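Local structure of 16S rRNA (guanine(1405)-N(7))-methyltransferase (Klebsiella pneumoniae, 6PI9) at residues A9-L14 and V27-F31; K67-L72 and A85-L89; V107-L111 and P207-V211; A180-L186 and L200-L204; T240-R244 and Y255-T260. The protein probably methylates the N7 position of guanine 1405 in 16S rRNA, with S-adenosyl-L-methionine as methyl donor, and thereby confers resistance to aminoglycosides. One frame throughout, in Å; residues are numbered along the deposited sequence.

Contact 1 of 5, residues A9-L14 and V27-F31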
# COMPACT_ATOMS: atom_id res chain seq x y z
N ALA A 9 -11.30 -22.59 -7.00
CA ALA A 9 -10.92 -21.20 -6.75
C ALA A 9 -9.71 -21.13 -5.81
O ALA A 9 -8.77 -20.36 -6.06
CB ALA A 9 -12.10 -20.43 -6.16
N LEU A 10 -9.73 -21.90 -4.73
CA LEU A 10 -8.55 -21.97 -3.86
C LEU A 10 -7.32 -22.41 -4.65
O LEU A 10 -6.23 -21.86 -4.50
CB LEU A 10 -8.82 -22.91 -2.69
CG LEU A 10 -7.67 -23.13 -1.71
CD1 LEU A 10 -7.14 -21.77 -1.26
CD2 LEU A 10 -8.12 -23.94 -0.53
N ASP A 11 -7.48 -23.42 -5.51
CA ASP A 11 -6.35 -23.88 -6.33
C ASP A 11 -5.80 -22.77 -7.21
O ASP A 11 -4.58 -22.67 -7.41
CB ASP A 11 -6.78 -25.07 -7.20
CG ASP A 11 -7.00 -26.32 -6.41
OD1 ASP A 11 -6.49 -26.38 -5.25
OD2 ASP A 11 -7.63 -27.26 -6.93
N ALA A 12 -6.67 -21.91 -7.76
CA ALA A 12 -6.19 -20.79 -8.56
C ALA A 12 -5.40 -19.81 -7.71
O ALA A 12 -4.48 -19.16 -8.22
CB ALA A 12 -7.35 -20.02 -9.22
N LEU A 13 -5.72 -19.72 -6.47
CA LEU A 13 -4.99 -18.87 -5.64
C LEU A 13 -3.65 -19.53 -5.31
O LEU A 13 -2.64 -18.96 -5.47
CB LEU A 13 -5.81 -18.71 -4.42
CG LEU A 13 -6.01 -17.41 -3.72
CD1 LEU A 13 -6.15 -16.22 -4.58
CD2 LEU A 13 -7.12 -17.53 -2.75
N LEU A 14 -3.68 -20.78 -4.93
CA LEU A 14 -2.45 -21.45 -4.49
C LEU A 14 -1.44 -21.61 -5.63
O LEU A 14 -0.23 -21.74 -5.35
CB LEU A 14 -2.78 -22.83 -3.91
CG LEU A 14 -3.49 -22.79 -2.55
CD1 LEU A 14 -4.07 -24.16 -2.18
CD2 LEU A 14 -2.44 -22.28 -1.46
N VAL A 27 -2.48 -18.53 2.87
CA VAL A 27 -3.38 -18.38 1.72
C VAL A 27 -4.69 -19.09 2.01
O VAL A 27 -5.77 -18.54 1.83
CB VAL A 27 -2.72 -18.97 0.44
CG1 VAL A 27 -3.72 -18.87 -0.77
CG2 VAL A 27 -1.41 -18.23 0.13
N ARG A 28 -4.61 -20.35 2.41
CA ARG A 28 -5.81 -21.13 2.69
C ARG A 28 -6.66 -20.50 3.81
O ARG A 28 -7.90 -20.41 3.69
CB ARG A 28 -5.36 -22.56 3.03
CG ARG A 28 -6.41 -23.57 3.04
CD ARG A 28 -5.77 -25.00 3.28
NE ARG A 28 -5.00 -25.53 2.14
CZ ARG A 28 -3.66 -25.62 2.12
NH1 ARG A 28 -2.93 -25.21 3.18
NH2 ARG A 28 -3.06 -26.15 1.05
N ARG A 29 -6.03 -20.08 4.91
CA ARG A 29 -6.78 -19.44 6.00
C ARG A 29 -7.54 -18.21 5.52
O ARG A 29 -8.74 -18.04 5.81
CB ARG A 29 -5.82 -19.06 7.16
CG ARG A 29 -6.52 -18.34 8.30
CD ARG A 29 -5.56 -17.82 9.41
NE ARG A 29 -4.44 -17.01 8.93
CZ ARG A 29 -4.53 -15.72 8.57
NH1 ARG A 29 -5.69 -15.08 8.65
NH2 ARG A 29 -3.43 -15.06 8.16
N VAL A 30 -6.86 -17.34 4.76
CA VAL A 30 -7.52 -16.12 4.27
C VAL A 30 -8.69 -16.49 3.37
O VAL A 30 -9.80 -15.93 3.46
CB VAL A 30 -6.49 -15.24 3.54
CG1 VAL A 30 -7.13 -14.15 2.67
CG2 VAL A 30 -5.56 -14.60 4.58
N PHE A 31 -8.46 -17.45 2.48
CA PHE A 31 -9.56 -17.79 1.58
C PHE A 31 -10.74 -18.39 2.34
O PHE A 31 -11.91 -18.10 2.03
CB PHE A 31 -9.02 -18.73 0.49
CG PHE A 31 -10.08 -19.22 -0.48
CD1 PHE A 31 -10.50 -18.42 -1.56
CD2 PHE A 31 -10.69 -20.44 -0.28
CE1 PHE A 31 -11.47 -18.87 -2.44
CE2 PHE A 31 -11.68 -20.89 -1.14
CZ PHE A 31 -12.05 -20.12 -2.22
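The Phe31 ring receives Leu10 over one face. Leu10 CA stands 4.2 Å above the ring plane, over its centre. Leu10 CB makes a CH-pi contact there, 4.2 Å from the ring centroid and 26° off the ring normal. Leu13 CD2 and Ala9 CB reach the same ring obliquely. The guanidinium of Arg28 is the second flat group, and Leu10 CD2 and Leu14 CD1 approach it obliquely. The motif is a pair of helices, 4-14 and 24-34, that run roughly antiparallel and are joined by a loop. Helix 41-57 packs beside them through Ala48, which touches Leu13. This is consistent with the N-terminal helical region that precedes the Rossmann-like core in this resistance family.

The two helix segments cross at 140°, with axes 10.4 Å apart. Large side chains bridge that separation, and no hydrogen bond crosses it. Phe31 has CG anti to its backbone N (chi1 177°), which sends the ring across to the turn holding Ala9, Leu10 and Leu13. Leu13 CD2 lies 3.7 Å from Phe31 CD1, and Ala9 CB lies 4.0 Å from Phe31 CZ. Toward the C-terminal end of helix 4-14, Val27, one turn before Phe31, becomes the partner, and its CG1 branch meets both Leu13 and Leu14. The polar end of Arg28 is engaged within its own helix, by a salt bridge to Glu25. Its aliphatic part still contributes, with CG 4.0 Å from Leu10 CD2. Leu14 CD2 comes to 3.7 Å from Val27 CG1.

Contact 2 of 5, residues K67-L72 and A85-L89; sequences KARALL and AALSL
Ala86 packs its methyl group against two consecutive leucines of helix 63-75. Its CB lies 3.6 Å from Leu72 CG and 3.8 Å from Leu71 CB. Leu71 has CG beside its backbone N (chi1 -76°), and its CD1 branch lies against Ala85, 3.7 Å from Ala85 CB and 3.6 Å from Ala85 O. Leu89 supplies the other end of the patch. Its CD2 methyl touches Lys67 CB and Ala68 CB, and stands 3.5 Å from Ala68 N.

The contact is van der Waals packing, with no hydrogen bond across the segments. Small residues allow a close backbone approach: Ala68 CA and Ala86 CA are 4.7 Å apart. A backbone bond from Leu89 N to Ala86 O (2.8 Å) holds the turn that follows Ala86. That turn brings Leu89 against Ala68. The chain then enters His90 to Arg96, which probably binds S-adenosyl-L-methionine; Arg96 bonds to the bound S-adenosyl-L-homocysteine.

Two further helices flank helix 63-75. Leu149 of helix 144-157 touches Ala68, and Thr153 of the same helix touches Leu72. Ile127 of helix 125-131 also meets Leu72, so helix 63-75 packs against both and helix 83-87.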
# COMPACT_ATOMS: atom_id res chain seq x y z
N LYS A 67 15.83 -9.90 -8.17
CA LYS A 67 16.72 -8.75 -8.26
C LYS A 67 17.43 -8.52 -6.93
O LYS A 67 18.65 -8.32 -6.89
CB LYS A 67 15.95 -7.50 -8.69
CG LYS A 67 16.21 -7.08 -10.15
CD LYS A 67 14.96 -6.55 -10.85
CE LYS A 67 15.34 -5.95 -12.20
NZ LYS A 67 15.74 -7.00 -13.17
N ALA A 68 16.67 -8.56 -5.82
CA ALA A 68 17.29 -8.45 -4.50
C ALA A 68 18.30 -9.56 -4.27
O ALA A 68 19.35 -9.34 -3.67
CB ALA A 68 16.22 -8.46 -3.41
N ARG A 69 17.99 -10.77 -4.74
CA ARG A 69 18.91 -11.90 -4.59
C ARG A 69 20.26 -11.59 -5.21
O ARG A 69 21.30 -11.77 -4.57
CB ARG A 69 18.30 -13.15 -5.23
CG ARG A 69 18.56 -14.45 -4.47
CD ARG A 69 17.74 -15.59 -5.05
NE ARG A 69 17.77 -16.78 -4.21
CZ ARG A 69 18.74 -17.69 -4.23
NH1 ARG A 69 19.78 -17.54 -5.04
NH2 ARG A 69 18.68 -18.76 -3.45
N ALA A 70 20.26 -11.08 -6.45
CA ALA A 70 21.50 -10.85 -7.17
C ALA A 70 22.27 -9.66 -6.60
O ALA A 70 23.51 -9.66 -6.64
CB ALA A 70 21.20 -10.62 -8.65
N LEU A 71 21.57 -8.66 -6.08
CA LEU A 71 22.23 -7.51 -5.47
C LEU A 71 22.95 -7.90 -4.18
O LEU A 71 24.11 -7.51 -3.96
CB LEU A 71 21.21 -6.41 -5.19
CG LEU A 71 20.77 -5.62 -6.41
CD1 LEU A 71 19.71 -4.61 -6.01
CD2 LEU A 71 21.99 -4.95 -7.03
N LEU A 72 22.28 -8.66 -3.31
CA LEU A 72 22.90 -9.06 -2.05
C LEU A 72 24.12 -9.95 -2.28
O LEU A 72 25.03 -10.00 -1.44
CB LEU A 72 21.88 -9.77 -1.16
CG LEU A 72 20.78 -8.85 -0.60
CD1 LEU A 72 19.60 -9.66 -0.13
CD2 LEU A 72 21.32 -7.98 0.54
N ALA A 85 20.98 -0.91 -2.35
CA ALA A 85 20.15 -1.15 -3.53
C ALA A 85 19.20 -2.32 -3.31
O ALA A 85 18.08 -2.32 -3.83
CB ALA A 85 21.04 -1.39 -4.75
N ALA A 86 19.63 -3.35 -2.57
CA ALA A 86 18.75 -4.49 -2.33
C ALA A 86 17.66 -4.13 -1.32
O ALA A 86 16.47 -4.36 -1.56
CB ALA A 86 19.56 -5.68 -1.83
N LEU A 87 18.07 -3.56 -0.18
CA LEU A 87 17.12 -3.23 0.87
C LEU A 87 16.09 -2.22 0.39
O LEU A 87 14.99 -2.16 0.95
CB LEU A 87 17.89 -2.71 2.08
CG LEU A 87 18.66 -3.78 2.85
CD1 LEU A 87 19.67 -3.17 3.84
CD2 LEU A 87 17.68 -4.73 3.54
N SER A 88 16.41 -1.46 -0.67
CA SER A 88 15.48 -0.54 -1.32
C SER A 88 14.34 -1.26 -2.05
O SER A 88 13.42 -0.59 -2.51
CB SER A 88 16.21 0.37 -2.31
OG SER A 88 17.00 -0.36 -3.23
N LEU A 89 14.38 -2.59 -2.17
CA LEU A 89 13.40 -3.33 -2.96
C LEU A 89 12.23 -3.87 -2.15
O LEU A 89 11.27 -4.38 -2.75
CB LEU A 89 14.09 -4.47 -3.71
CG LEU A 89 14.56 -4.11 -5.12
CD1 LEU A 89 15.42 -2.83 -5.19
CD2 LEU A 89 15.32 -5.28 -5.71

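Contact 3 of 5, residues V107-L111 and P207-V211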
# COMPACT_ATOMS: atom_id res chain seq x y z
N VAL A 107 17.44 3.78 18.72
CA VAL A 107 16.82 2.52 19.17
C VAL A 107 17.83 1.53 19.75
O VAL A 107 17.51 0.78 20.67
CB VAL A 107 16.00 1.85 18.03
CG1 VAL A 107 15.50 0.49 18.45
CG2 VAL A 107 14.81 2.71 17.64
N SER A 108 19.04 1.44 19.18
CA SER A 108 19.92 0.35 19.58
C SER A 108 20.31 0.36 21.06
O SER A 108 20.38 -0.74 21.64
CB SER A 108 21.19 0.31 18.71
OG SER A 108 21.86 1.53 18.71
N PRO A 109 20.59 1.49 21.71
CA PRO A 109 20.86 1.40 23.15
C PRO A 109 19.72 0.75 23.92
O PRO A 109 19.96 0.13 24.96
CB PRO A 109 21.13 2.86 23.59
CG PRO A 109 20.61 3.73 22.50
CD PRO A 109 20.78 2.87 21.22
N PHE A 110 18.48 0.86 23.41
CA PHE A 110 17.38 0.17 24.06
C PHE A 110 17.49 -1.33 23.91
O PHE A 110 17.01 -2.08 24.78
CB PHE A 110 16.06 0.68 23.50
CG PHE A 110 14.85 0.22 24.25
CD1 PHE A 110 13.92 -0.58 23.63
CD2 PHE A 110 14.61 0.66 25.55
CE1 PHE A 110 12.76 -0.97 24.29
CE2 PHE A 110 13.47 0.26 26.23
CZ PHE A 110 12.53 -0.54 25.58
N LEU A 111 18.04 -1.81 22.79
CA LEU A 111 18.05 -3.26 22.55
C LEU A 111 19.09 -3.93 23.44
O LEU A 111 18.87 -5.02 23.98
CB LEU A 111 18.35 -3.57 21.08
CG LEU A 111 17.49 -2.98 19.96
CD1 LEU A 111 18.08 -3.34 18.63
CD2 LEU A 111 16.05 -3.51 20.05
N PRO A 207 11.41 -8.76 27.34
CA PRO A 207 11.11 -7.65 28.24
C PRO A 207 11.07 -6.29 27.57
O PRO A 207 10.56 -5.34 28.19
CB PRO A 207 12.26 -7.72 29.25
CG PRO A 207 13.38 -8.33 28.50
CD PRO A 207 12.75 -9.33 27.59
N ARG A 208 11.62 -6.14 26.36
CA ARG A 208 11.63 -4.84 25.69
C ARG A 208 11.04 -5.05 24.31
O ARG A 208 11.36 -6.05 23.67
CB ARG A 208 13.04 -4.25 25.58
CG ARG A 208 13.52 -3.64 26.91
CD ARG A 208 15.02 -3.54 27.02
NE ARG A 208 15.49 -2.44 27.89
CZ ARG A 208 15.18 -2.28 29.18
NH1 ARG A 208 14.35 -3.13 29.78
NH2 ARG A 208 15.71 -1.26 29.87
N LEU A 209 10.20 -4.12 23.87
CA LEU A 209 9.54 -4.19 22.57
C LEU A 209 9.78 -2.88 21.85
O LEU A 209 9.77 -1.82 22.48
CB LEU A 209 8.02 -4.41 22.68
CG LEU A 209 7.60 -5.54 23.61
CD1 LEU A 209 6.09 -5.59 23.60
CD2 LEU A 209 8.16 -6.92 23.17
N VAL A 210 9.99 -2.94 20.54
CA VAL A 210 10.02 -1.75 19.68
C VAL A 210 8.83 -1.85 18.78
O VAL A 210 8.74 -2.79 17.99
CB VAL A 210 11.32 -1.68 18.85
CG1 VAL A 210 11.30 -0.43 17.94
CG2 VAL A 210 12.52 -1.67 19.80
N VAL A 211 7.89 -0.91 18.90
CA VAL A 211 6.62 -0.99 18.15
C VAL A 211 6.54 0.25 17.29
O VAL A 211 6.75 1.36 17.79
CB VAL A 211 5.41 -1.03 19.11
CG1 VAL A 211 4.06 -1.00 18.31
CG2 VAL A 211 5.51 -2.24 20.09
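Helix 100-111 packs on the central sheet of the Rossmann-like methyltransferase fold, here over strand 208-214. The segments run nearly antiparallel, at 155°, with axes 9.6 Å apart.

Phe110 and Arg208 carry most of the contact. The Phe110 side chain has CG anti to the backbone N (chi1 -170°), which directs the ring to the strand. Arg208 runs extended from CG to NE over one face of that ring. Its CD forms a CH-pi contact 4.2 Å from the ring centroid, and its CG lies 3.5 Å from Phe110 CZ. The guanidinium plane is turned only 23° from the ring plane. Arg208 CD also lies close to the Phe110 carbonyl, 3.3 Å from O.

The polar end of Arg208 is held beyond the helix, by a salt bridge from NH2 to Glu258 OE2 on the neighbouring strand. Arg244 binds the same carboxylate, which probably offsets the closeness of the two positive groups. The far side of the strand belongs to another layer, where Leu209 meets Leu201 of helix 196-203.

The Phe110 ring presents its edge to the strand as well, with CE1 3.6 Å from Leu209 O. Deeper in, Val210 replaces the arginine as the partner. Its CG2 methyl lies 3.9 Å from Val107 CG1 and 4.0 Å from CD2 of Leu111, whose side chain crosses it at about a right angle.

Contact 4 of 5, residues A180-L186 and L200-L204; sequences ALLMKLL and LLASL. With SAH (S-adenosyl-L-homocysteine), chain B.
Leu182 has CG anti to the carbonyl carbon (chi1 -67°), and Leu200 has CG anti to its backbone N (chi1 177°). The two side chains reach toward each other tip to tip, and their CD2 methyls come within 3.8 Å. Leu182 also meets Leu204 tip to tip, with 4.0 Å between the two CD1 atoms. Its CD2 reaches Leu201 CD2 as well, so one leucine of the strand engages three residues of 200-204. Leu186 crosses Leu201 further along, CD1 to CD1 at 3.9 Å.

These residues belong to a beta-alpha-beta crossover of the Rossmann-like fold. Strand 179-183 leads through helices 186-192 and 196-203 to its parallel neighbour, strand 208-214. Phe233 of helix 225-236 touches both Leu186 and Leu201 in the same buried layer.

The chain leaving the strand forms part of the ligand pocket. Met183 O accepts a hydrogen bond from the amino N of S-adenosyl-L-homocysteine, at 2.9 Å. Met183 CB lies 3.6 Å from the carboxylate O of the ligand. Lys184 CB packs beside CG of the ligand, 4.1 Å away. The Lys184 backbone is in the left-handed region, and its extended side chain ends in a salt bridge from NZ to Glu95.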
# COMPACT_ATOMS: atom_id res chain seq x y z
N ALA A 180 11.90 -7.61 21.22
CA ALA A 180 11.17 -7.96 20.02
C ALA A 180 10.75 -6.70 19.29
O ALA A 180 10.43 -5.69 19.92
CB ALA A 180 9.90 -8.78 20.28
N LEU A 181 10.83 -6.78 17.96
CA LEU A 181 10.52 -5.67 17.08
C LEU A 181 9.18 -6.00 16.45
O LEU A 181 8.99 -7.12 15.99
CB LEU A 181 11.58 -5.51 15.99
CG LEU A 181 13.04 -5.57 16.47
CD1 LEU A 181 14.00 -5.41 15.29
CD2 LEU A 181 13.32 -4.44 17.52
N LEU A 182 8.24 -5.04 16.53
CA LEU A 182 6.93 -5.14 15.89
C LEU A 182 6.80 -3.89 15.05
O LEU A 182 6.12 -2.91 15.45
CB LEU A 182 5.81 -5.22 16.93
CG LEU A 182 5.85 -6.54 17.74
CD1 LEU A 182 6.81 -6.35 18.93
CD2 LEU A 182 4.44 -6.85 18.30
N MET A 183 7.48 -3.87 13.89
CA MET A 183 7.65 -2.63 13.14
C MET A 183 6.65 -2.63 11.98
O MET A 183 6.63 -3.58 11.17
CB MET A 183 9.11 -2.53 12.68
CG MET A 183 10.06 -2.35 13.88
SD MET A 183 11.79 -2.72 13.41
CE MET A 183 12.03 -1.56 12.05
N LYS A 184 5.82 -1.57 11.91
CA LYS A 184 4.81 -1.40 10.86
C LYS A 184 3.95 -2.63 10.73
O LYS A 184 3.62 -3.11 9.62
CB LYS A 184 5.51 -1.07 9.54
CG LYS A 184 6.20 0.31 9.64
CD LYS A 184 7.08 0.53 8.34
CE LYS A 184 7.78 1.93 8.37
NZ LYS A 184 8.79 1.96 7.22
N LEU A 185 3.60 -3.18 11.86
CA LEU A 185 2.94 -4.47 11.93
C LEU A 185 1.57 -4.42 12.58
O LEU A 185 0.64 -5.05 12.10
CB LEU A 185 3.83 -5.44 12.72
CG LEU A 185 3.10 -6.72 13.17
CD1 LEU A 185 2.68 -7.54 11.94
CD2 LEU A 185 4.07 -7.54 14.02
N LEU A 186 1.42 -3.71 13.71
CA LEU A 186 0.17 -3.86 14.45
C LEU A 186 -1.06 -3.45 13.65
O LEU A 186 -2.10 -4.12 13.81
CB LEU A 186 0.25 -3.08 15.78
CG LEU A 186 1.25 -3.66 16.80
CD1 LEU A 186 1.09 -2.99 18.21
CD2 LEU A 186 1.15 -5.19 16.92
N LEU A 200 -0.99 -10.39 21.15
CA LEU A 200 0.42 -10.59 20.84
C LEU A 200 1.32 -9.84 21.81
O LEU A 200 2.26 -10.41 22.36
CB LEU A 200 0.68 -10.15 19.40
CG LEU A 200 2.12 -10.21 18.89
CD1 LEU A 200 2.61 -11.66 18.97
CD2 LEU A 200 2.18 -9.71 17.39
N LEU A 201 1.06 -8.54 22.03
CA LEU A 201 1.91 -7.77 22.95
C LEU A 201 1.93 -8.38 24.34
O LEU A 201 2.99 -8.44 24.99
CB LEU A 201 1.40 -6.32 23.01
CG LEU A 201 1.52 -5.46 21.76
CD1 LEU A 201 0.61 -4.26 21.90
CD2 LEU A 201 2.96 -4.95 21.51
N ALA A 202 0.78 -8.84 24.84
CA ALA A 202 0.72 -9.35 26.21
C ALA A 202 1.43 -10.70 26.39
O ALA A 202 1.71 -11.08 27.53
CB ALA A 202 -0.74 -9.49 26.67
N SER A 203 1.70 -11.42 25.31
CA SER A 203 2.20 -12.79 25.42
C SER A 203 3.65 -12.98 24.99
O SER A 203 4.24 -14.04 25.29
CB SER A 203 1.33 -13.75 24.59
OG SER A 203 -0.00 -13.80 25.08
N LEU A 204 4.24 -12.01 24.27
CA LEU A 204 5.64 -12.13 23.86
C LEU A 204 6.57 -12.29 25.07
O LEU A 204 6.38 -11.64 26.11
CB LEU A 204 6.04 -10.91 23.03
CG LEU A 204 5.48 -10.97 21.61
CD1 LEU A 204 5.70 -9.62 20.91
CD2 LEU A 204 6.06 -12.15 20.78
N SAH B . 8.68 -5.17 9.99
CA SAH B . 9.21 -5.02 8.62
CB SAH B . 8.12 -5.28 7.59
CG SAH B . 6.80 -4.47 7.73
SD SAH B . 5.72 -4.69 6.24
C SAH B . 9.79 -3.61 8.41
O SAH B . 9.35 -2.70 9.14
OXT SAH B . 10.64 -3.37 7.52
C5' SAH B . 4.49 -5.86 6.98
C4' SAH B . 4.98 -7.34 7.01
O4' SAH B . 4.06 -8.13 7.79
C3' SAH B . 5.18 -8.07 5.65
O3' SAH B . 6.52 -8.58 5.54
C2' SAH B . 4.19 -9.23 5.68
O2' SAH B . 4.78 -10.38 5.06
C1' SAH B . 4.06 -9.45 7.20
N9 SAH B . 2.80 -10.02 7.61
C8 SAH B . 1.54 -9.56 7.31
N7 SAH B . 0.64 -10.32 8.01
C5 SAH B . 1.34 -11.28 8.70
C6 SAH B . 0.98 -12.33 9.51
N6 SAH B . -0.28 -12.65 9.74
N1 SAH B . 1.98 -13.06 10.12
C2 SAH B . 3.29 -12.83 9.85
N3 SAH B . 3.68 -11.80 9.04
C4 SAH B . 2.68 -11.06 8.48

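Contact 5 of 5, residues T240-R244 and Y255-T260; sequences TLSVR and YLVERT
Arg244 and Glu258 form a salt bridge across neighbouring strands, with Arg244 NH2 2.8 Å from Glu258 OE2. The guanidinium and carboxylate planes are nearly perpendicular, at 87°. Arg244 bends at chi2 and chi3 to bring NH2 to this acid. The same OE2 also serves Arg208, so two arginines probably help to keep Glu258 ionised.

Backbone bonds set the register. Ser242 and Glu258 are a hydrogen-bonded pair: Glu258 N donates to Ser242 O at 2.7 Å, close to straight at 172°, and Ser242 N returns a bond to Glu258 O. Arg244 N donates to Leu256 O at 2.7 Å. Thr260 N bonds to Thr240 O, although Thr260 is poorly ordered. Leu241 with Arg259 and Val243 with Val257 are non-hydrogen-bonded pairs.

Leu241, Val243, Val257 and Arg259 lie on the other face from Ser242 and Glu258. Leu241 CB touches Val257 CG1 at 3.9 Å. In one of two modelled conformers, and so less certainly, Leu241 CD2 lies over the guanidinium face of Arg259, whose NH2 bonds to Leu201 O. Val243 CG1 meets the edge of the Tyr255 ring, 3.9 Å from CD1. Phe233 of helix 225-236 touches Tyr255 and Val257.

The arrangement is an antiparallel beta hairpin. It adds strands 252-259 and 241-248 at one end of the sheet, giving the strand order 3-2-1-4-5-7-6 of class I S-adenosylmethionine-dependent methyltransferases.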
# COMPACT_ATOMS: atom_id res chain seq x y z
N THR A 240 0.32 -4.50 31.59
CA THR A 240 1.60 -5.03 32.01
C THR A 240 2.77 -4.38 31.29
O THR A 240 3.92 -4.66 31.63
CB THR A 240 1.65 -6.54 31.78
OG1 THR A 240 1.27 -6.82 30.42
CG2 THR A 240 0.72 -7.26 32.73
N LEU A 241 2.51 -3.52 30.29
CA LEU A 241 3.55 -2.88 29.49
C LEU A 241 3.51 -1.38 29.72
O LEU A 241 2.47 -0.82 30.07
CB LEU A 241 3.35 -3.18 28.01
CG LEU A 241 3.38 -4.69 27.69
CD1 LEU A 241 3.23 -4.92 26.17
CD2 LEU A 241 4.69 -5.21 28.17
N SER A 242 4.66 -0.74 29.55
CA SER A 242 4.74 0.71 29.70
C SER A 242 5.60 1.29 28.60
O SER A 242 6.64 0.72 28.28
CB SER A 242 5.34 1.11 31.06
OG SER A 242 4.33 1.33 32.03
N VAL A 243 5.14 2.40 28.03
CA VAL A 243 5.94 3.15 27.07
C VAL A 243 7.09 3.83 27.80
O VAL A 243 6.90 4.61 28.74
CB VAL A 243 5.07 4.17 26.31
CG1 VAL A 243 5.94 5.08 25.45
CG2 VAL A 243 4.01 3.41 25.48
N ARG A 244 8.30 3.48 27.40
CA ARG A 244 9.48 4.18 27.93
C ARG A 244 9.78 5.44 27.12
O ARG A 244 10.20 6.45 27.70
CB ARG A 244 10.68 3.22 27.95
CG ARG A 244 12.03 3.89 27.80
CD ARG A 244 12.66 4.39 29.12
NE ARG A 244 13.10 3.26 29.95
CZ ARG A 244 14.21 2.56 29.72
NH1 ARG A 244 15.01 2.89 28.71
NH2 ARG A 244 14.54 1.54 30.51
N TYR A 255 7.88 3.54 19.21
CA TYR A 255 7.66 3.41 20.65
C TYR A 255 8.66 2.41 21.23
O TYR A 255 8.79 1.30 20.71
CB TYR A 255 6.28 2.82 20.95
CG TYR A 255 5.15 3.81 20.76
CD1 TYR A 255 4.74 4.63 21.80
CD2 TYR A 255 4.49 3.90 19.54
CE1 TYR A 255 3.68 5.54 21.61
CE2 TYR A 255 3.45 4.81 19.36
CZ TYR A 255 3.06 5.60 20.37
OH TYR A 255 2.00 6.48 20.17
N LEU A 256 9.32 2.79 22.32
CA LEU A 256 10.15 1.86 23.08
C LEU A 256 9.34 1.44 24.30
O LEU A 256 8.95 2.30 25.10
CB LEU A 256 11.47 2.54 23.49
CG LEU A 256 12.28 3.19 22.37
CD1 LEU A 256 13.62 3.79 22.90
CD2 LEU A 256 12.53 2.20 21.22
N VAL A 257 9.11 0.16 24.46
CA VAL A 257 8.10 -0.35 25.37
C VAL A 257 8.77 -1.34 26.32
O VAL A 257 9.51 -2.22 25.87
CB VAL A 257 6.97 -1.04 24.59
CG1 VAL A 257 5.96 -1.67 25.53
CG2 VAL A 257 6.35 -0.04 23.63
N GLU A 258 8.45 -1.23 27.60
CA GLU A 258 9.10 -2.01 28.63
C GLU A 258 8.08 -2.81 29.41
O GLU A 258 6.95 -2.36 29.63
CB GLU A 258 9.88 -1.11 29.56
CG GLU A 258 11.19 -1.65 29.96
CD GLU A 258 11.95 -0.66 30.81
OE1 GLU A 258 11.30 0.26 31.37
OE2 GLU A 258 13.18 -0.83 30.91
N ARG A 259 8.44 -4.02 29.77
CA ARG A 259 7.52 -4.86 30.52
C ARG A 259 7.59 -4.44 31.98
O ARG A 259 8.66 -4.44 32.58
CB ARG A 259 7.85 -6.34 30.33
CG ARG A 259 6.65 -7.25 30.54
CD ARG A 259 6.78 -8.59 29.82
NE ARG A 259 6.57 -8.51 28.37
CZ ARG A 259 5.43 -8.84 27.75
NH1 ARG A 259 4.38 -9.26 28.44
NH2 ARG A 259 5.34 -8.76 26.44
N THR A 260 6.45 -4.04 32.52
CA THR A 260 6.33 -3.68 33.93
C THR A 260 5.73 -4.87 34.70
O THR A 260 4.95 -5.68 34.16
CB THR A 260 5.45 -2.43 34.12
OG1 THR A 260 5.90 -1.42 33.23
CG2 THR A 260 5.58 -1.92 35.55
OXT THR A 260 6.04 -5.05 35.88

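Overall arrangement
Contacts 3, 4 and 5 are built on one sheet, with centres 10 to 12 Å apart. Strand 208-214 lies between the strands of contacts 4 and 5: Val210 O pairs with Leu182 N on one side, and Val211 O with Tyr255 N on the other. Arg259 of contact 5 reaches contact 4, with NH2 2.8 Å from Leu201 O. Contact 4 touches S-adenosyl-L-homocysteine directly. Contacts 1 and 2 lie apart, their nearest atoms about 19 Å from each other and each about 10 Å from contact 4. Neither touches the ligand: the side chains of Val27 and Leu89 are about 11 and 12 Å from it.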